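Local coordinates for amphoterin-induced protein 1 (Mus musculus, PDB 2XOT), which promotes growth and fasciculation of neurites and may mediate homophilic and heterophilic cell-cell interaction, at residues H213-Q218 against D224-L229. Sequence-based numbering, arbitrary orientation.
Sequences HWQYRQ and DFQEDL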
ATOM      1  N   HIS B 213      10.138 -20.902 -22.214  1.00 26.84           N
ATOM      2  CA  HIS B 213       9.986 -19.525 -22.604  1.00 26.57           C
ATOM      3  C   HIS B 213       9.983 -18.585 -21.390  1.00 26.43           C
ATOM      4  O   HIS B 213      10.746 -17.620 -21.350  1.00 25.02           O
ATOM      5  CB  HIS B 213       8.713 -19.339 -23.439  1.00 27.78           C
ATOM      6  CG  HIS B 213       8.448 -17.912 -23.800  1.00 28.55           C
ATOM      7  ND1 HIS B 213       9.362 -17.154 -24.494  1.00 29.85           N
ATOM      8  CD2 HIS B 213       7.408 -17.094 -23.523  1.00 29.20           C
ATOM      9  CE1 HIS B 213       8.891 -15.931 -24.639  1.00 30.88           C
ATOM     10  NE2 HIS B 213       7.702 -15.868 -24.064  1.00 31.78           N
ATOM     11  N   TRP B 214       9.155 -18.890 -20.387  1.00 25.89           N
ATOM     12  CA  TRP B 214       9.048 -18.050 -19.198  1.00 25.97           C
ATOM     13  C   TRP B 214      10.383 -17.902 -18.488  1.00 26.69           C
ATOM     14  O   TRP B 214      10.708 -16.827 -17.952  1.00 27.34           O
ATOM     15  CB  TRP B 214       8.012 -18.626 -18.224  1.00 25.84           C
ATOM     16  CG  TRP B 214       6.591 -18.614 -18.724  1.00 25.06           C
ATOM     17  CD1 TRP B 214       6.155 -18.533 -20.011  1.00 26.48           C
ATOM     18  CD2 TRP B 214       5.422 -18.743 -17.920  1.00 25.57           C
ATOM     19  NE1 TRP B 214       4.779 -18.581 -20.051  1.00 25.67           N
ATOM     20  CE2 TRP B 214       4.312 -18.709 -18.777  1.00 26.25           C
ATOM     21  CE3 TRP B 214       5.209 -18.871 -16.550  1.00 26.49           C
ATOM     22  CZ2 TRP B 214       3.006 -18.797 -18.311  1.00 26.60           C
ATOM     23  CZ3 TRP B 214       3.915 -18.968 -16.092  1.00 26.02           C
ATOM     24  CH2 TRP B 214       2.834 -18.931 -16.969  1.00 25.81           C
ATOM     25  N   GLN B 215      11.166 -18.977 -18.489  1.00 27.53           N
ATOM     26  CA  GLN B 215      12.512 -18.952 -17.920  1.00 28.71           C
ATOM     27  C   GLN B 215      13.487 -18.047 -18.706  1.00 29.31           C
ATOM     28  O   GLN B 215      14.234 -17.257 -18.124  1.00 29.13           O
ATOM     29  CB  GLN B 215      13.069 -20.371 -17.862  1.00 28.61           C
ATOM     30  CG  GLN B 215      14.357 -20.469 -17.083  1.00 29.51           C
ATOM     31  CD  GLN B 215      14.990 -21.828 -17.178  1.00 29.01           C
ATOM     32  OE1 GLN B 215      15.150 -22.374 -18.261  1.00 29.47           O
ATOM     33  NE2 GLN B 215      15.343 -22.391 -16.029  1.00 30.35           N
ATOM     34  N   TYR B 216      13.478 -18.177 -20.027  1.00 30.36           N
ATOM     35  CA  TYR B 216      14.281 -17.312 -20.888  1.00 31.63           C
ATOM     36  C   TYR B 216      13.919 -15.827 -20.650  1.00 31.31           C
ATOM     37  O   TYR B 216      14.783 -14.966 -20.627  1.00 30.90           O
ATOM     38  CB  TYR B 216      14.077 -17.704 -22.362  1.00 33.03           C
ATOM     39  CG  TYR B 216      14.555 -16.662 -23.362  1.00 34.82           C
ATOM     40  CD1 TYR B 216      15.893 -16.559 -23.711  1.00 36.40           C
ATOM     41  CD2 TYR B 216      13.657 -15.786 -23.956  1.00 36.10           C
ATOM     42  CE1 TYR B 216      16.332 -15.600 -24.632  1.00 36.98           C
ATOM     43  CE2 TYR B 216      14.080 -14.821 -24.883  1.00 38.11           C
ATOM     44  CZ  TYR B 216      15.418 -14.733 -25.209  1.00 37.40           C
ATOM     45  OH  TYR B 216      15.830 -13.781 -26.124  1.00 38.60           O
ATOM     46  N   ARG B 217      12.637 -15.555 -20.430  1.00 30.42           N
ATOM     47  CA  ARG B 217      12.153 -14.204 -20.150  1.00 30.06           C
ATOM     48  C   ARG B 217      12.431 -13.735 -18.723  1.00 29.85           C
ATOM     49  O   ARG B 217      12.151 -12.578 -18.380  1.00 30.21           O
ATOM     50  CB  ARG B 217      10.656 -14.122 -20.441  1.00 30.25           C
ATOM     51  CG  ARG B 217      10.295 -14.211 -21.940  1.00 30.68           C
ATOM     52  CD  ARG B 217      10.656 -12.932 -22.692  1.00 30.73           C
ATOM     53  NE  ARG B 217      10.351 -11.761 -21.868  1.00 32.74           N
ATOM     54  CZ  ARG B 217       9.228 -11.039 -21.911  1.00 30.55           C
ATOM     55  NH1 ARG B 217       8.281 -11.299 -22.795  1.00 30.43           N
ATOM     56  NH2 ARG B 217       9.093 -10.009 -21.084  1.00 29.93           N
ATOM     57  N   GLN B 218      12.980 -14.625 -17.895  1.00 29.03           N
ATOM     58  CA  GLN B 218      13.278 -14.331 -16.506  1.00 29.11           C
ATOM     59  C   GLN B 218      12.075 -13.839 -15.721  1.00 27.88           C
ATOM     60  O   GLN B 218      12.191 -12.956 -14.879  1.00 28.01           O
ATOM     61  CB  GLN B 218      14.466 -13.364 -16.403  1.00 29.16           C
ATOM     62  CG  GLN B 218      15.776 -14.047 -16.745  1.00 30.66           C
ATOM     63  CD  GLN B 218      16.966 -13.127 -16.554  1.00 32.53           C
ATOM     64  OE1 GLN B 218      17.167 -12.192 -17.318  1.00 37.86           O
ATOM     65  NE2 GLN B 218      17.744 -13.379 -15.511  1.00 38.00           N
ATOM     66  N   ASP B 224      11.870 -17.427  -9.289  1.00 26.18           N
ATOM     67  CA  ASP B 224      11.815 -17.568  -7.829  1.00 25.77           C
ATOM     68  C   ASP B 224      11.581 -19.021  -7.347  1.00 25.62           C
ATOM     69  O   ASP B 224      11.856 -19.332  -6.200  1.00 25.93           O
ATOM     70  CB  ASP B 224      10.736 -16.650  -7.248  1.00 26.14           C
ATOM     71  CG  ASP B 224      11.016 -15.194  -7.471  1.00 24.80           C
ATOM     72  OD1 ASP B 224      12.158 -14.835  -7.736  1.00 27.22           O
ATOM     73  OD2 ASP B 224      10.090 -14.384  -7.362  1.00 26.19           O
ATOM     74  N   PHE B 225      11.114 -19.897  -8.226  1.00 25.18           N
ATOM     75  CA  PHE B 225      10.589 -21.215  -7.850  1.00 25.68           C
ATOM     76  C   PHE B 225      10.965 -22.351  -8.777  1.00 26.09           C
ATOM     77  O   PHE B 225      10.271 -23.377  -8.820  1.00 26.02           O
ATOM     78  CB  PHE B 225       9.063 -21.129  -7.758  1.00 25.23           C
ATOM     79  CG  PHE B 225       8.601 -20.197  -6.691  1.00 25.63           C
ATOM     80  CD1 PHE B 225       8.683 -20.569  -5.360  1.00 26.06           C
ATOM     81  CD2 PHE B 225       8.103 -18.944  -7.000  1.00 25.15           C
ATOM     82  CE1 PHE B 225       8.283 -19.703  -4.354  1.00 23.68           C
ATOM     83  CE2 PHE B 225       7.715 -18.085  -5.990  1.00 23.75           C
ATOM     84  CZ  PHE B 225       7.794 -18.474  -4.677  1.00 24.30           C
ATOM     85  N   GLN B 226      12.079 -22.202  -9.494  1.00 26.40           N
ATOM     86  CA  GLN B 226      12.494 -23.210 -10.474  1.00 27.39           C
ATOM     87  C   GLN B 226      12.530 -24.641  -9.888  1.00 26.42           C
ATOM     88  O   GLN B 226      12.117 -25.596 -10.542  1.00 26.32           O
ATOM     89  CB  GLN B 226      13.868 -22.859 -11.040  1.00 26.98           C
ATOM     90  CG  GLN B 226      13.857 -21.687 -11.956  1.00 28.97           C
ATOM     91  CD  GLN B 226      15.244 -21.383 -12.505  1.00 30.17           C
ATOM     92  OE1 GLN B 226      16.080 -20.792 -11.808  1.00 36.01           O
ATOM     93  NE2 GLN B 226      15.494 -21.791 -13.743  1.00 30.83           N
ATOM     94  N   GLU B 227      13.020 -24.754  -8.661  1.00 26.22           N
ATOM     95  CA  GLU B 227      13.169 -26.031  -7.976  1.00 26.39           C
ATOM     96  C   GLU B 227      11.813 -26.645  -7.559  1.00 26.43           C
ATOM     97  O   GLU B 227      11.753 -27.825  -7.223  1.00 26.83           O
ATOM     98  CB  GLU B 227      14.062 -25.855  -6.726  1.00 26.39           C
ATOM     99  N   ASP B 228      10.731 -25.868  -7.559  1.00 26.32           N
ATOM    100  CA  ASP B 228       9.403 -26.425  -7.192  1.00 26.49           C
ATOM    101  C   ASP B 228       8.442 -26.619  -8.374  1.00 26.21           C
ATOM    102  O   ASP B 228       7.275 -27.034  -8.191  1.00 25.34           O
ATOM    103  CB  ASP B 228       8.753 -25.576  -6.100  1.00 26.78           C
ATOM    104  CG  ASP B 228       9.538 -25.602  -4.811  1.00 28.89           C
ATOM    105  OD1 ASP B 228       9.741 -26.707  -4.249  1.00 29.64           O
ATOM    106  OD2 ASP B 228       9.957 -24.511  -4.366  1.00 31.82           O
ATOM    107  N   LEU B 229       8.932 -26.323  -9.577  1.00 26.70           N
ATOM    108  CA  LEU B 229       8.178 -26.511 -10.807  1.00 26.41           C
ATOM    109  C   LEU B 229       8.395 -27.914 -11.299  1.00 28.01           C
ATOM    110  O   LEU B 229       9.342 -28.199 -12.011  1.00 28.22           O
ATOM    111  CB  LEU B 229       8.553 -25.490 -11.881  1.00 25.37           C
ATOM    112  CG  LEU B 229       7.922 -24.124 -11.631  1.00 22.98           C
ATOM    113  CD1 LEU B 229       8.569 -23.023 -12.457  1.00 22.87           C
ATOM    114  CD2 LEU B 229       6.451 -24.176 -11.889  1.00 18.15           C
TER
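Gln215 and Gln226 meet through their side-chain amides, and they are the sole pair to touch between residues 213-218 and 224-229, whose backbones stay well apart: the CA atoms of the two glutamines are 8.6 Å from each other. Both chains are extended beyond CG and run at about a right angle to one another, with the amide planes turned 84° apart. On Gln215 the reach follows from CG standing anti to the backbone N (chi1 -171°), which carries the amide out from the helix. The two modelled NE2 atoms come too close to be read literally, and the amide of Gln226 is probably turned over; which of its polar atoms faces Gln215 is therefore doubtful. The meeting buries just 75 Å² and both residues remain partly exposed.

Backbone bonds shape the segments on either side of it. The regular helical bond from Arg217 N to His213 O measures 2.9 Å. Helix 205-216 then gives way to a Schellman motif, with Gln218 at positive phi and its N capping Gln215 O at 2.9 Å. In the other segment Asp228 N bonds Phe225 O at 2.8 Å, closing a type I-like beta turn with Gln226 and Glu227 at its corners. Both segments belong to the LRRCT cap that closes the C-terminal end of the leucine-rich repeat solenoid, and the short helix 220-223 connects them.

Helix 220-223 packs on the first of these segments: Gln215 touches Val222 and Met223, and the buried Trp214 lies against Ser221 and Val222. Beyond the two segments, Arg217 forms a salt bridge with Glu327 of the immunoglobulin domain, and the buried Asp228 accepts a hydrogen bond through OD1 from Val10 N of the second subunit.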